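PDB 3TTS: beta-galactosidase from Bacillus circulans subsp. alkalophilus, which hydrolyses terminal non-reducing beta-D-galactose residues from beta-galactosides, probably working as a trimer whose subunits are each built round a TIM barrel. Local coordinates for residues E396-V401 against K452-I457; A290-R295 against I439-I444; K71-L76 against H139-M144. All coordinates share one frame; numbering follows the deposited sequence.

Overall arrangement
The three contacts show strand ends and edges secured by different chemistry. Contacts 1 and 3 each pair the starts of two parallel strands through backbone bonds, the former in the trimerisation domain, the latter in the TIM barrel, with centres about 39 Å apart. Contact 2 instead docks a barrel helix on the edge strand 441-444, an amide meeting its backbone and an arginine the Asp442 carboxylate. It touches contact 1, since strands 441-444 and 399-402 are neighbours in one sheet and Asp442 bonds Tyr453. All three are largely buried; contacts 1 and 3 reach the surface at Lys398 and Lys452, and at Asn73 and Pro140, whereas contact 2 has no exposed member.

Contact 1: E396-V401 against K452-I457; sequences EAKVAV and KYKVVI
Tyr453 has its CG opposite the carbonyl carbon (chi1 -62°), and a chi2 of -70° turns the ring flat against Ala400. The methyl group CB of Ala400 stands 3.7 Å from the Tyr453 ring centroid, 7° off the ring normal, a CH-pi contact over the centre of one face. Lys452 CG lies nearer the rim of the opposite face, while the hydroxyl OH is held by Asp442 beyond. The backbone beside this CH-pi contact is gripped twice: Lys398 O accepts from Lys454 N at 2.8 Å and from Val455 N at 3.0 Å. The chains then run as parallel strands in the trimerisation domain, 399-402 between 441-444 and 455-458, consistent with a glutamine amidotransferase-like fold. The ladder continues with Ala400 N to Val455 O (2.9 Å) and Ile457 N to Ala400 O (2.7 Å). Val399 and Val455 lie side by side, CG2 of the first 4.1 Å from CB of the second, on the face that helix 423-436 meets through Leu434, Val427 and Tyr430. At the exposed end, Lys398 and Lys454 run alongside each other in the same direction, their NZ atoms 4.3 Å apart, a proximity that would probably disfavour charge on both.

Contact 2: A290-R295 against I439-I444; sequences AHNLMR and IQTDMI
Asn292 and the backbone of strand 441-444 meet through both ends of one carboxamide. Its OD1 takes the N-H of Met443 at 2.8 Å, the donor standing above the plane of the side-chain carbonyl, while ND2 donates to Thr441 O at 2.8 Å, the oxygen in the amide plane but ND2 above the Thr441 carbonyl plane. The pair engages one residue's O and the N two further on, much as a neighbouring strand would. Beside it Arg295 reaches the strand with an extended chain that turns at chi3 (96°), bringing NH2 to Asp442 OD1 at 2.6 Å. This salt bridge rests on a single nitrogen: guanidinium and carboxylate planes are 68° apart, and OD1 is met on its anti side. NH2 also makes a weak bond to Thr441 O (3.0 Å), and Asn292 OD1 lies over one face of the guanidinium, toward its rim. Met443 adds apolar packing, its CB 3.7 Å from Leu293 CA. In a second shell, Ser395 OG bonds Asp442 OD1, His337 O receives Arg295 NH1, and Tyr431 OH pairs with Asn292 ND2. The helix segment crosses the strand at -64°, their axes 6.7 Å apart, joining the catalytic-barrel region to the trimerisation region: 441-444 is an edge strand of its sheet within the chain, with strand 399-402 beside it and helix 423-436 packed on Met443 and Thr441 through Tyr431.

Contact 3: K71-L76 against H139-M144; sequences KENIYL and HPQIVM
Tyr75 and Gln141 meet as two flat groups: Gln141 NE2 lies over one face of the Tyr75 ring, toward the CD1-CE1 side and 3.5 Å from Tyr75 CD1, while the rest of the amide runs out past the rim, the planes 30° apart. At the ring edge, Gln141 O lies in the plane, and Pro140 O approaches more distantly near CE1. The Phe6 ring meets that of Tyr75 as well. These residues stand at the entry to strands 75-79 and 142-146, the third and fourth of the eight-stranded TIM barrel, neighbours joined by a beta-alpha-beta crossover through helix 119-136. In this fold the catalytic residues belong to the opposite, C-terminal ends of the strands. A helix end and a turn lead the chains into the sheet. Helix 60-71 finishes in a Schellman motif, with Asn73 in its positive-phi position, and His139 to Ile142 form a type I turn. The Gln141 side chain fills the corner between them: it folds back at chi2 (-53°), so that NE2 can make a weak bond to Ile74 O at 3.3 Å while staying over the ring face. The Asn73 amide comes within 3.8 Å of it, ND2 to Gln141 NE2, with the two planes nearly perpendicular. Beyond the turn, parallel pairing takes over, Leu76 N to Gln141 O at 2.8 Å. The Leu76 side chain packs on Ile66 and Leu69 of helix 60-71. Its carbonyl oxygen, Leu76 O, accepts a nearly straight bond from Val143 N at 2.7 Å and has Val143 CG1 3.5 Å away.

Contact 1: E396-V401 against K452-I457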
ATOM      1  N   GLU A 396      22.937  35.944  15.631  1.00 31.10           N
ATOM      2  CA  GLU A 396      24.149  36.489  15.031  1.00 33.98           C
ATOM      3  C   GLU A 396      25.047  35.359  14.552  1.00 28.45           C
ATOM      4  O   GLU A 396      26.258  35.416  14.715  1.00 31.52           O
ATOM      5  CB  GLU A 396      24.917  37.327  16.051  1.00 35.13           C
ATOM      6  CG  GLU A 396      24.040  38.220  16.895  1.00 38.06           C
ATOM      7  CD  GLU A 396      24.146  39.682  16.516  1.00 50.04           C
ATOM      8  OE1 GLU A 396      25.110  40.344  16.974  1.00 57.22           O
ATOM      9  OE2 GLU A 396      23.257  40.172  15.777  1.00 54.62           O
ATOM     10  N   ALA A 397      24.444  34.325  13.979  1.00 29.75           N
ATOM     11  CA  ALA A 397      25.184  33.173  13.468  1.00 28.08           C
ATOM     12  C   ALA A 397      26.188  33.577  12.380  1.00 25.37           C
ATOM     13  O   ALA A 397      26.014  34.572  11.689  1.00 24.80           O
ATOM     14  CB  ALA A 397      24.210  32.116  12.933  1.00 23.18           C
ATOM     15  N   LYS A 398      27.244  32.795  12.239  1.00 26.70           N
ATOM     16  CA  LYS A 398      28.234  33.033  11.201  1.00 28.49           C
ATOM     17  C   LYS A 398      28.259  31.829  10.264  1.00 26.13           C
ATOM     18  O   LYS A 398      29.046  31.758   9.320  1.00 21.08           O
ATOM     19  CB  LYS A 398      29.602  33.283  11.836  1.00 28.23           C
ATOM     20  CG  LYS A 398      29.625  34.530  12.707  1.00 33.43           C
ATOM     21  CD  LYS A 398      31.044  34.962  13.023  1.00 46.90           C
ATOM     22  CE  LYS A 398      31.076  36.361  13.622  1.00 58.94           C
ATOM     23  NZ  LYS A 398      32.408  37.015  13.427  1.00 61.71           N
ATOM     24  N   VAL A 399      27.370  30.885  10.547  1.00 22.41           N
ATOM     25  CA  VAL A 399      27.184  29.710   9.718  1.00 24.15           C
ATOM     26  C   VAL A 399      25.747  29.683   9.216  1.00 24.25           C
ATOM     27  O   VAL A 399      24.807  29.931   9.963  1.00 23.10           O
ATOM     28  CB  VAL A 399      27.530  28.412  10.490  1.00 21.67           C
ATOM     29  CG1 VAL A 399      27.390  27.203   9.590  1.00 22.01           C
ATOM     30  CG2 VAL A 399      28.957  28.497  11.051  1.00 20.60           C
ATOM     31  N   ALA A 400      25.584  29.406   7.932  1.00 23.62           N
ATOM     32  CA  ALA A 400      24.262  29.315   7.345  1.00 21.89           C
ATOM     33  C   ALA A 400      24.137  28.035   6.547  1.00 23.78           C
ATOM     34  O   ALA A 400      25.114  27.579   5.939  1.00 21.35           O
ATOM     35  CB  ALA A 400      24.000  30.512   6.458  1.00 20.70           C
ATOM     36  N   VAL A 401      22.944  27.441   6.568  1.00 22.04           N
ATOM     37  CA  VAL A 401      22.626  26.383   5.626  1.00 19.39           C
ATOM     38  C   VAL A 401      21.345  26.672   4.849  1.00 23.14           C
ATOM     39  O   VAL A 401      20.310  27.047   5.409  1.00 19.72           O
ATOM     40  CB  VAL A 401      22.675  24.944   6.237  1.00 24.48           C
ATOM     41  CG1 VAL A 401      22.963  24.976   7.712  1.00 20.67           C
ATOM     42  CG2 VAL A 401      21.416  24.134   5.894  1.00 22.86           C
ATOM     43  N   LYS A 452      26.835  38.375   5.843  1.00 35.12           N
ATOM     44  CA  LYS A 452      26.874  38.243   7.294  1.00 37.01           C
ATOM     45  C   LYS A 452      27.490  36.930   7.756  1.00 32.76           C
ATOM     46  O   LYS A 452      27.545  36.649   8.948  1.00 33.98           O
ATOM     47  CB  LYS A 452      25.453  38.363   7.854  1.00 39.55           C
ATOM     48  CG  LYS A 452      24.394  37.838   6.900  1.00 43.14           C
ATOM     49  CD  LYS A 452      22.980  38.197   7.346  1.00 51.57           C
ATOM     50  CE  LYS A 452      21.967  37.885   6.237  1.00 45.87           C
ATOM     51  NZ  LYS A 452      20.541  38.110   6.645  1.00 47.97           N
ATOM     52  N   TYR A 453      27.947  36.121   6.819  1.00 24.62           N
ATOM     53  CA  TYR A 453      28.315  34.766   7.172  1.00 28.29           C
ATOM     54  C   TYR A 453      29.757  34.462   6.859  1.00 26.58           C
ATOM     55  O   TYR A 453      30.371  35.107   6.003  1.00 28.52           O
ATOM     56  CB  TYR A 453      27.400  33.764   6.464  1.00 26.60           C
ATOM     57  CG  TYR A 453      25.956  33.910   6.859  1.00 28.58           C
ATOM     58  CD1 TYR A 453      25.531  33.555   8.134  1.00 27.58           C
ATOM     59  CD2 TYR A 453      25.019  34.411   5.969  1.00 26.11           C
ATOM     60  CE1 TYR A 453      24.212  33.692   8.509  1.00 27.56           C
ATOM     61  CE2 TYR A 453      23.695  34.551   6.335  1.00 30.22           C
ATOM     62  CZ  TYR A 453      23.297  34.187   7.607  1.00 30.18           C
ATOM     63  OH  TYR A 453      21.983  34.322   7.988  1.00 27.59           O
ATOM     64  N   LYS A 454      30.290  33.466   7.552  1.00 24.32           N
ATOM     65  CA  LYS A 454      31.630  32.993   7.257  1.00 29.50           C
ATOM     66  C   LYS A 454      31.613  31.636   6.569  1.00 26.77           C
ATOM     67  O   LYS A 454      32.454  31.351   5.717  1.00 30.14           O
ATOM     68  CB  LYS A 454      32.477  32.969   8.519  1.00 25.21           C
ATOM     69  CG  LYS A 454      32.938  34.351   8.925  1.00 36.38           C
ATOM     70  CD  LYS A 454      34.008  34.302  10.001  1.00 37.89           C
ATOM     71  CE  LYS A 454      34.222  35.681  10.599  1.00 49.60           C
ATOM     72  NZ  LYS A 454      34.227  36.733   9.536  1.00 60.48           N
ATOM     73  N   VAL A 455      30.643  30.811   6.937  1.00 23.98           N
ATOM     74  CA  VAL A 455      30.468  29.501   6.328  1.00 20.39           C
ATOM     75  C   VAL A 455      29.057  29.413   5.791  1.00 23.16           C
ATOM     76  O   VAL A 455      28.097  29.684   6.521  1.00 25.32           O
ATOM     77  CB  VAL A 455      30.652  28.382   7.359  1.00 21.82           C
ATOM     78  CG1 VAL A 455      30.567  27.019   6.680  1.00 19.42           C
ATOM     79  CG2 VAL A 455      31.982  28.549   8.096  1.00 23.33           C
ATOM     80  N   VAL A 456      28.928  29.050   4.519  1.00 22.95           N
ATOM     81  CA  VAL A 456      27.621  28.827   3.906  1.00 18.60           C
ATOM     82  C   VAL A 456      27.566  27.412   3.379  1.00 20.76           C
ATOM     83  O   VAL A 456      28.441  26.998   2.613  1.00 21.94           O
ATOM     84  CB  VAL A 456      27.321  29.820   2.754  1.00 19.85           C
ATOM     85  CG1 VAL A 456      26.048  29.417   1.998  1.00 19.95           C
ATOM     86  CG2 VAL A 456      27.193  31.225   3.285  1.00 20.03           C
ATOM     87  N   ILE A 457      26.545  26.667   3.805  1.00 21.78           N
ATOM     88  CA  ILE A 457      26.407  25.265   3.429  1.00 19.14           C
ATOM     89  C   ILE A 457      25.152  25.044   2.606  1.00 20.48           C
ATOM     90  O   ILE A 457      24.057  25.395   3.030  1.00 23.35           O
ATOM     91  CB  ILE A 457      26.413  24.321   4.663  1.00 23.03           C
ATOM     92  CG1 ILE A 457      27.659  24.563   5.523  1.00 22.86           C
ATOM     93  CG2 ILE A 457      26.392  22.852   4.231  1.00 18.10           C
ATOM     94  CD1 ILE A 457      27.771  23.608   6.715  1.00 21.37           C
TER

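Contact 2: A290-R295 against I439-I444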
ATOM      1  N   ALA A 290      13.554  23.455  12.186  1.00 18.94           N
ATOM      2  CA  ALA A 290      12.261  23.950  11.725  1.00 21.60           C
ATOM      3  C   ALA A 290      11.963  25.352  12.261  1.00 23.58           C
ATOM      4  O   ALA A 290      11.622  26.257  11.498  1.00 20.97           O
ATOM      5  CB  ALA A 290      11.134  22.965  12.111  1.00 17.54           C
ATOM      6  N   HIS A 291      12.082  25.523  13.574  1.00 20.34           N
ATOM      7  CA  HIS A 291      11.987  26.846  14.166  1.00 19.37           C
ATOM      8  C   HIS A 291      12.954  27.797  13.457  1.00 22.24           C
ATOM      9  O   HIS A 291      12.576  28.902  13.045  1.00 19.77           O
ATOM     10  CB  HIS A 291      12.356  26.784  15.640  1.00 19.26           C
ATOM     11  CG  HIS A 291      11.346  26.089  16.494  1.00 19.34           C
ATOM     12  ND1 HIS A 291      10.041  26.519  16.601  1.00 19.81           N
ATOM     13  CD2 HIS A 291      11.462  25.022  17.320  1.00 16.22           C
ATOM     14  CE1 HIS A 291       9.393  25.739  17.449  1.00 21.47           C
ATOM     15  NE2 HIS A 291      10.234  24.829  17.905  1.00 21.35           N
ATOM     16  N   ASN A 292      14.209  27.360  13.334  1.00 18.60           N
ATOM     17  CA  ASN A 292      15.241  28.120  12.643  1.00 18.45           C
ATOM     18  C   ASN A 292      14.823  28.551  11.223  1.00 21.72           C
ATOM     19  O   ASN A 292      14.985  29.710  10.840  1.00 19.14           O
ATOM     20  CB  ASN A 292      16.520  27.300  12.587  1.00 18.58           C
ATOM     21  CG  ASN A 292      17.745  28.147  12.362  1.00 24.15           C
ATOM     22  OD1 ASN A 292      17.708  29.155  11.642  1.00 24.01           O
ATOM     23  ND2 ASN A 292      18.850  27.746  12.981  1.00 22.73           N
ATOM     24  N   LEU A 293      14.281  27.616  10.449  1.00 17.88           N
ATOM     25  CA  LEU A 293      13.786  27.939   9.119  1.00 18.78           C
ATOM     26  C   LEU A 293      12.718  29.010   9.202  1.00 19.04           C
ATOM     27  O   LEU A 293      12.716  29.936   8.402  1.00 20.44           O
ATOM     28  CB  LEU A 293      13.217  26.697   8.431  1.00 19.50           C
ATOM     29  CG  LEU A 293      12.615  26.884   7.035  1.00 22.56           C
ATOM     30  CD1 LEU A 293      13.672  27.352   6.022  1.00 19.87           C
ATOM     31  CD2 LEU A 293      11.976  25.576   6.571  1.00 22.77           C
ATOM     32  N   MET A 294      11.800  28.879  10.161  1.00 17.75           N
ATOM     33  CA  MET A 294      10.709  29.840  10.284  1.00 18.91           C
ATOM     34  C   MET A 294      11.267  31.244  10.539  1.00 19.60           C
ATOM     35  O   MET A 294      10.691  32.243  10.111  1.00 16.98           O
ATOM     36  CB  MET A 294       9.734  29.431  11.399  1.00 18.11           C
ATOM     37  CG  MET A 294       8.934  28.159  11.124  1.00 19.34           C
ATOM     38  SD  MET A 294       8.002  28.169   9.572  1.00 18.85           S
ATOM     39  CE  MET A 294       9.191  27.549   8.369  1.00 17.93           C
ATOM     40  N   ARG A 295      12.387  31.297  11.253  1.00 18.30           N
ATOM     41  CA  ARG A 295      13.106  32.539  11.489  1.00 18.61           C
ATOM     42  C   ARG A 295      13.744  33.014  10.185  1.00 21.54           C
ATOM     43  O   ARG A 295      13.675  34.198   9.846  1.00 19.91           O
ATOM     44  CB  ARG A 295      14.174  32.318  12.554  1.00 23.22           C
ATOM     45  CG  ARG A 295      15.064  33.508  12.804  1.00 26.81           C
ATOM     46  CD  ARG A 295      15.927  33.287  14.040  1.00 23.61           C
ATOM     47  NE  ARG A 295      17.253  32.792  13.720  1.00 21.71           N
ATOM     48  CZ  ARG A 295      17.731  31.618  14.108  1.00 25.36           C
ATOM     49  NH1 ARG A 295      16.985  30.793  14.830  1.00 26.21           N
ATOM     50  NH2 ARG A 295      18.963  31.267  13.767  1.00 27.93           N
ATOM     51  N   ILE A 439      27.126  25.228  17.431  1.00 31.50           N
ATOM     52  CA  ILE A 439      27.482  26.295  16.494  1.00 26.12           C
ATOM     53  C   ILE A 439      26.217  27.033  16.078  1.00 24.49           C
ATOM     54  O   ILE A 439      25.357  26.473  15.405  1.00 30.90           O
ATOM     55  CB  ILE A 439      28.198  25.747  15.237  1.00 28.81           C
ATOM     56  CG1 ILE A 439      29.458  24.985  15.632  1.00 30.61           C
ATOM     57  CG2 ILE A 439      28.585  26.885  14.286  1.00 25.37           C
ATOM     58  CD1 ILE A 439      30.451  25.856  16.333  1.00 32.71           C
ATOM     59  N   GLN A 440      26.099  28.285  16.499  1.00 22.32           N
ATOM     60  CA  GLN A 440      24.981  29.126  16.121  1.00 24.25           C
ATOM     61  C   GLN A 440      24.839  29.142  14.600  1.00 26.63           C
ATOM     62  O   GLN A 440      25.762  29.528  13.882  1.00 23.67           O
ATOM     63  CB  GLN A 440      25.198  30.548  16.647  1.00 23.88           C
ATOM     64  CG  GLN A 440      24.021  31.512  16.405  1.00 30.92           C
ATOM     65  CD  GLN A 440      22.751  31.144  17.181  1.00 26.91           C
ATOM     66  OE1 GLN A 440      22.812  30.559  18.259  1.00 26.72           O
ATOM     67  NE2 GLN A 440      21.598  31.496  16.626  1.00 25.77           N
ATOM     68  N   THR A 441      23.687  28.711  14.097  1.00 25.98           N
ATOM     69  CA  THR A 441      23.466  28.765  12.657  1.00 25.34           C
ATOM     70  C   THR A 441      22.088  29.301  12.270  1.00 22.83           C
ATOM     71  O   THR A 441      21.165  29.305  13.079  1.00 24.65           O
ATOM     72  CB  THR A 441      23.816  27.413  11.962  1.00 27.65           C
ATOM     73  OG1 THR A 441      22.786  27.034  11.038  1.00 35.20           O
ATOM     74  CG2 THR A 441      24.016  26.318  12.980  1.00 25.48           C
ATOM     75  N   ASP A 442      21.995  29.800  11.041  1.00 23.58           N
ATOM     76  CA  ASP A 442      20.755  30.263  10.439  1.00 22.23           C
ATOM     77  C   ASP A 442      20.391  29.386   9.248  1.00 26.65           C
ATOM     78  O   ASP A 442      21.231  29.126   8.368  1.00 23.85           O
ATOM     79  CB  ASP A 442      20.909  31.689   9.901  1.00 24.51           C
ATOM     80  CG  ASP A 442      20.983  32.732  10.989  1.00 26.92           C
ATOM     81  OD1 ASP A 442      20.668  32.404  12.153  1.00 28.99           O
ATOM     82  OD2 ASP A 442      21.341  33.890  10.665  1.00 25.50           O
ATOM     83  N   MET A 443      19.138  28.954   9.198  1.00 21.36           N
ATOM     84  CA  MET A 443      18.607  28.360   7.982  1.00 19.95           C
ATOM     85  C   MET A 443      18.215  29.529   7.069  1.00 21.19           C
ATOM     86  O   MET A 443      17.543  30.461   7.502  1.00 18.39           O
ATOM     87  CB  MET A 443      17.402  27.478   8.306  1.00 20.38           C
ATOM     88  CG  MET A 443      17.754  26.224   9.113  1.00 16.98           C
ATOM     89  SD  MET A 443      18.832  25.105   8.198  1.00 26.22           S
ATOM     90  CE  MET A 443      17.906  24.875   6.680  1.00 18.19           C
ATOM     91  N   ILE A 444      18.656  29.503   5.816  1.00 18.55           N
ATOM     92  CA  ILE A 444      18.453  30.654   4.943  1.00 24.87           C
ATOM     93  C   ILE A 444      17.949  30.310   3.532  1.00 24.96           C
ATOM     94  O   ILE A 444      18.092  29.182   3.041  1.00 19.54           O
ATOM     95  CB  ILE A 444      19.747  31.501   4.797  1.00 23.30           C
ATOM     96  CG1 ILE A 444      20.813  30.702   4.030  1.00 19.92           C
ATOM     97  CG2 ILE A 444      20.253  31.984   6.161  1.00 17.57           C
ATOM     98  CD1 ILE A 444      22.096  31.477   3.768  1.00 18.83           C
TER
HETATM   99  O   HOH W   1      17.555  31.455  10.120  1.00 23.11           O

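Contact 3: K71-L76 against H139-M144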
ATOM      1  N   LYS A  71     -12.560  42.476  29.182  1.00 23.99           N
ATOM      2  CA  LYS A  71     -12.748  42.670  30.614  1.00 27.39           C
ATOM      3  C   LYS A  71     -11.597  42.045  31.385  1.00 30.64           C
ATOM      4  O   LYS A  71     -11.070  42.637  32.328  1.00 30.91           O
ATOM      5  CB  LYS A  71     -14.067  42.047  31.075  1.00 29.68           C
ATOM      6  CG  LYS A  71     -15.303  42.845  30.711  1.00 33.52           C
ATOM      7  CD  LYS A  71     -16.582  42.101  31.131  1.00 50.65           C
ATOM      8  CE  LYS A  71     -16.538  41.660  32.601  1.00 53.36           C
ATOM      9  NZ  LYS A  71     -17.460  40.495  32.895  1.00 51.03           N
ATOM     10  N   GLU A  72     -11.209  40.847  30.969  1.00 25.57           N
ATOM     11  CA  GLU A  72     -10.138  40.111  31.617  1.00 26.86           C
ATOM     12  C   GLU A  72      -8.780  40.618  31.114  1.00 29.29           C
ATOM     13  O   GLU A  72      -7.734  40.035  31.406  1.00 32.03           O
ATOM     14  CB  GLU A  72     -10.299  38.616  31.303  1.00 28.37           C
ATOM     15  CG  GLU A  72      -9.977  37.664  32.449  1.00 42.48           C
ATOM     16  CD  GLU A  72     -10.786  37.947  33.708  1.00 37.09           C
ATOM     17  OE1 GLU A  72     -10.275  37.649  34.812  1.00 44.78           O
ATOM     18  OE2 GLU A  72     -11.920  38.466  33.598  1.00 33.38           O
ATOM     19  N   ASN A  73      -8.806  41.700  30.344  1.00 23.07           N
ATOM     20  CA  ASN A  73      -7.608  42.205  29.679  1.00 34.74           C
ATOM     21  C   ASN A  73      -6.784  41.148  28.900  1.00 39.82           C
ATOM     22  O   ASN A  73      -5.544  41.144  28.936  1.00 36.37           O
ATOM     23  CB  ASN A  73      -6.722  42.962  30.672  1.00 36.10           C
ATOM     24  CG  ASN A  73      -6.310  44.320  30.147  1.00 44.89           C
ATOM     25  OD1 ASN A  73      -6.808  45.354  30.611  1.00 50.89           O
ATOM     26  ND2 ASN A  73      -5.410  44.329  29.155  1.00 36.83           N
ATOM     27  N   ILE A  74      -7.480  40.254  28.200  1.00 30.61           N
ATOM     28  CA  ILE A  74      -6.818  39.270  27.355  1.00 26.89           C
ATOM     29  C   ILE A  74      -6.797  39.767  25.906  1.00 25.45           C
ATOM     30  O   ILE A  74      -7.810  40.216  25.381  1.00 30.67           O
ATOM     31  CB  ILE A  74      -7.494  37.890  27.457  1.00 23.58           C
ATOM     32  CG1 ILE A  74      -7.342  37.337  28.872  1.00 26.65           C
ATOM     33  CG2 ILE A  74      -6.876  36.909  26.474  1.00 23.46           C
ATOM     34  CD1 ILE A  74      -8.004  35.974  29.076  1.00 26.31           C
ATOM     35  N   TYR A  75      -5.634  39.709  25.272  1.00 19.85           N
ATOM     36  CA  TYR A  75      -5.504  40.159  23.887  1.00 27.06           C
ATOM     37  C   TYR A  75      -5.992  39.144  22.841  1.00 24.34           C
ATOM     38  O   TYR A  75      -6.066  37.936  23.102  1.00 23.62           O
ATOM     39  CB  TYR A  75      -4.063  40.558  23.603  1.00 26.70           C
ATOM     40  CG  TYR A  75      -3.665  41.786  24.350  1.00 26.86           C
ATOM     41  CD1 TYR A  75      -4.146  43.033  23.966  1.00 25.19           C
ATOM     42  CD2 TYR A  75      -2.818  41.709  25.450  1.00 26.69           C
ATOM     43  CE1 TYR A  75      -3.787  44.169  24.645  1.00 25.47           C
ATOM     44  CE2 TYR A  75      -2.457  42.844  26.142  1.00 27.22           C
ATOM     45  CZ  TYR A  75      -2.943  44.074  25.736  1.00 25.67           C
ATOM     46  OH  TYR A  75      -2.586  45.216  26.421  1.00 31.89           O
ATOM     47  N   LEU A  76      -6.323  39.649  21.658  1.00 24.15           N
ATOM     48  CA  LEU A  76      -6.935  38.819  20.620  1.00 22.63           C
ATOM     49  C   LEU A  76      -6.120  38.730  19.339  1.00 21.14           C
ATOM     50  O   LEU A  76      -5.759  39.748  18.735  1.00 20.73           O
ATOM     51  CB  LEU A  76      -8.329  39.338  20.266  1.00 22.23           C
ATOM     52  CG  LEU A  76      -9.260  39.588  21.455  1.00 26.98           C
ATOM     53  CD1 LEU A  76     -10.547  40.238  21.003  1.00 26.60           C
ATOM     54  CD2 LEU A  76      -9.546  38.297  22.192  1.00 22.73           C
ATOM     55  N   HIS A 139     -11.176  48.392  17.665  1.00 26.77           N
ATOM     56  CA  HIS A 139     -11.044  47.649  18.916  1.00 23.33           C
ATOM     57  C   HIS A 139      -9.610  47.531  19.444  1.00 26.06           C
ATOM     58  O   HIS A 139      -8.708  47.077  18.733  1.00 25.72           O
ATOM     59  CB  HIS A 139     -11.682  46.269  18.821  1.00 20.26           C
ATOM     60  CG  HIS A 139     -11.931  45.646  20.160  1.00 22.09           C
ATOM     61  ND1 HIS A 139     -13.183  45.595  20.737  1.00 22.45           N
ATOM     62  CD2 HIS A 139     -11.082  45.087  21.054  1.00 20.68           C
ATOM     63  CE1 HIS A 139     -13.100  45.013  21.919  1.00 18.47           C
ATOM     64  NE2 HIS A 139     -11.835  44.693  22.133  1.00 25.31           N
ATOM     65  N   PRO A 140      -9.406  47.915  20.714  1.00 25.13           N
ATOM     66  CA  PRO A 140      -8.067  48.015  21.318  1.00 24.86           C
ATOM     67  C   PRO A 140      -7.389  46.676  21.645  1.00 24.32           C
ATOM     68  O   PRO A 140      -6.183  46.668  21.865  1.00 24.62           O
ATOM     69  CB  PRO A 140      -8.318  48.812  22.612  1.00 25.11           C
ATOM     70  CG  PRO A 140      -9.749  48.493  22.973  1.00 24.52           C
ATOM     71  CD  PRO A 140     -10.477  48.319  21.646  1.00 24.45           C
ATOM     72  N   GLN A 141      -8.124  45.570  21.674  1.00 24.03           N
ATOM     73  CA  GLN A 141      -7.524  44.308  22.112  1.00 21.85           C
ATOM     74  C   GLN A 141      -7.005  43.432  20.970  1.00 26.89           C
ATOM     75  O   GLN A 141      -6.379  42.390  21.220  1.00 23.87           O
ATOM     76  CB  GLN A 141      -8.508  43.503  22.965  1.00 22.51           C
ATOM     77  CG  GLN A 141      -8.823  44.114  24.299  1.00 25.28           C
ATOM     78  CD  GLN A 141      -7.573  44.431  25.089  1.00 24.63           C
ATOM     79  OE1 GLN A 141      -7.049  45.544  25.005  1.00 24.54           O
ATOM     80  NE2 GLN A 141      -7.076  43.449  25.847  1.00 25.01           N
ATOM     81  N   ILE A 142      -7.277  43.827  19.723  1.00 24.75           N
ATOM     82  CA  ILE A 142      -6.853  43.006  18.588  1.00 23.51           C
ATOM     83  C   ILE A 142      -5.382  43.253  18.300  1.00 28.91           C
ATOM     84  O   ILE A 142      -4.970  44.381  18.002  1.00 27.25           O
ATOM     85  CB  ILE A 142      -7.677  43.255  17.328  1.00 24.60           C
ATOM     86  CG1 ILE A 142      -9.145  42.906  17.588  1.00 28.49           C
ATOM     87  CG2 ILE A 142      -7.133  42.426  16.162  1.00 22.80           C
ATOM     88  CD1 ILE A 142     -10.057  43.180  16.402  1.00 27.21           C
ATOM     89  N   VAL A 143      -4.592  42.190  18.379  1.00 21.13           N
ATOM     90  CA  VAL A 143      -3.153  42.340  18.341  1.00 24.73           C
ATOM     91  C   VAL A 143      -2.549  41.657  17.098  1.00 27.83           C
ATOM     92  O   VAL A 143      -1.374  41.844  16.780  1.00 27.57           O
ATOM     93  CB  VAL A 143      -2.546  41.826  19.678  1.00 25.04           C
ATOM     94  CG1 VAL A 143      -2.422  40.314  19.675  1.00 19.54           C
ATOM     95  CG2 VAL A 143      -1.225  42.478  19.951  1.00 35.10           C
ATOM     96  N   MET A 144      -3.370  40.898  16.376  1.00 22.74           N
ATOM     97  CA  MET A 144      -2.892  40.146  15.223  1.00 21.71           C
ATOM     98  C   MET A 144      -4.083  39.608  14.434  1.00 24.24           C
ATOM     99  O   MET A 144      -5.048  39.140  15.037  1.00 24.20           O
ATOM    100  CB  MET A 144      -2.018  38.978  15.699  1.00 22.36           C
ATOM    101  CG  MET A 144      -1.401  38.120  14.601  1.00 20.06           C
ATOM    102  SD  MET A 144      -0.237  39.008  13.520  1.00 23.90           S
ATOM    103  CE  MET A 144       1.134  39.329  14.621  1.00 14.68           C
TER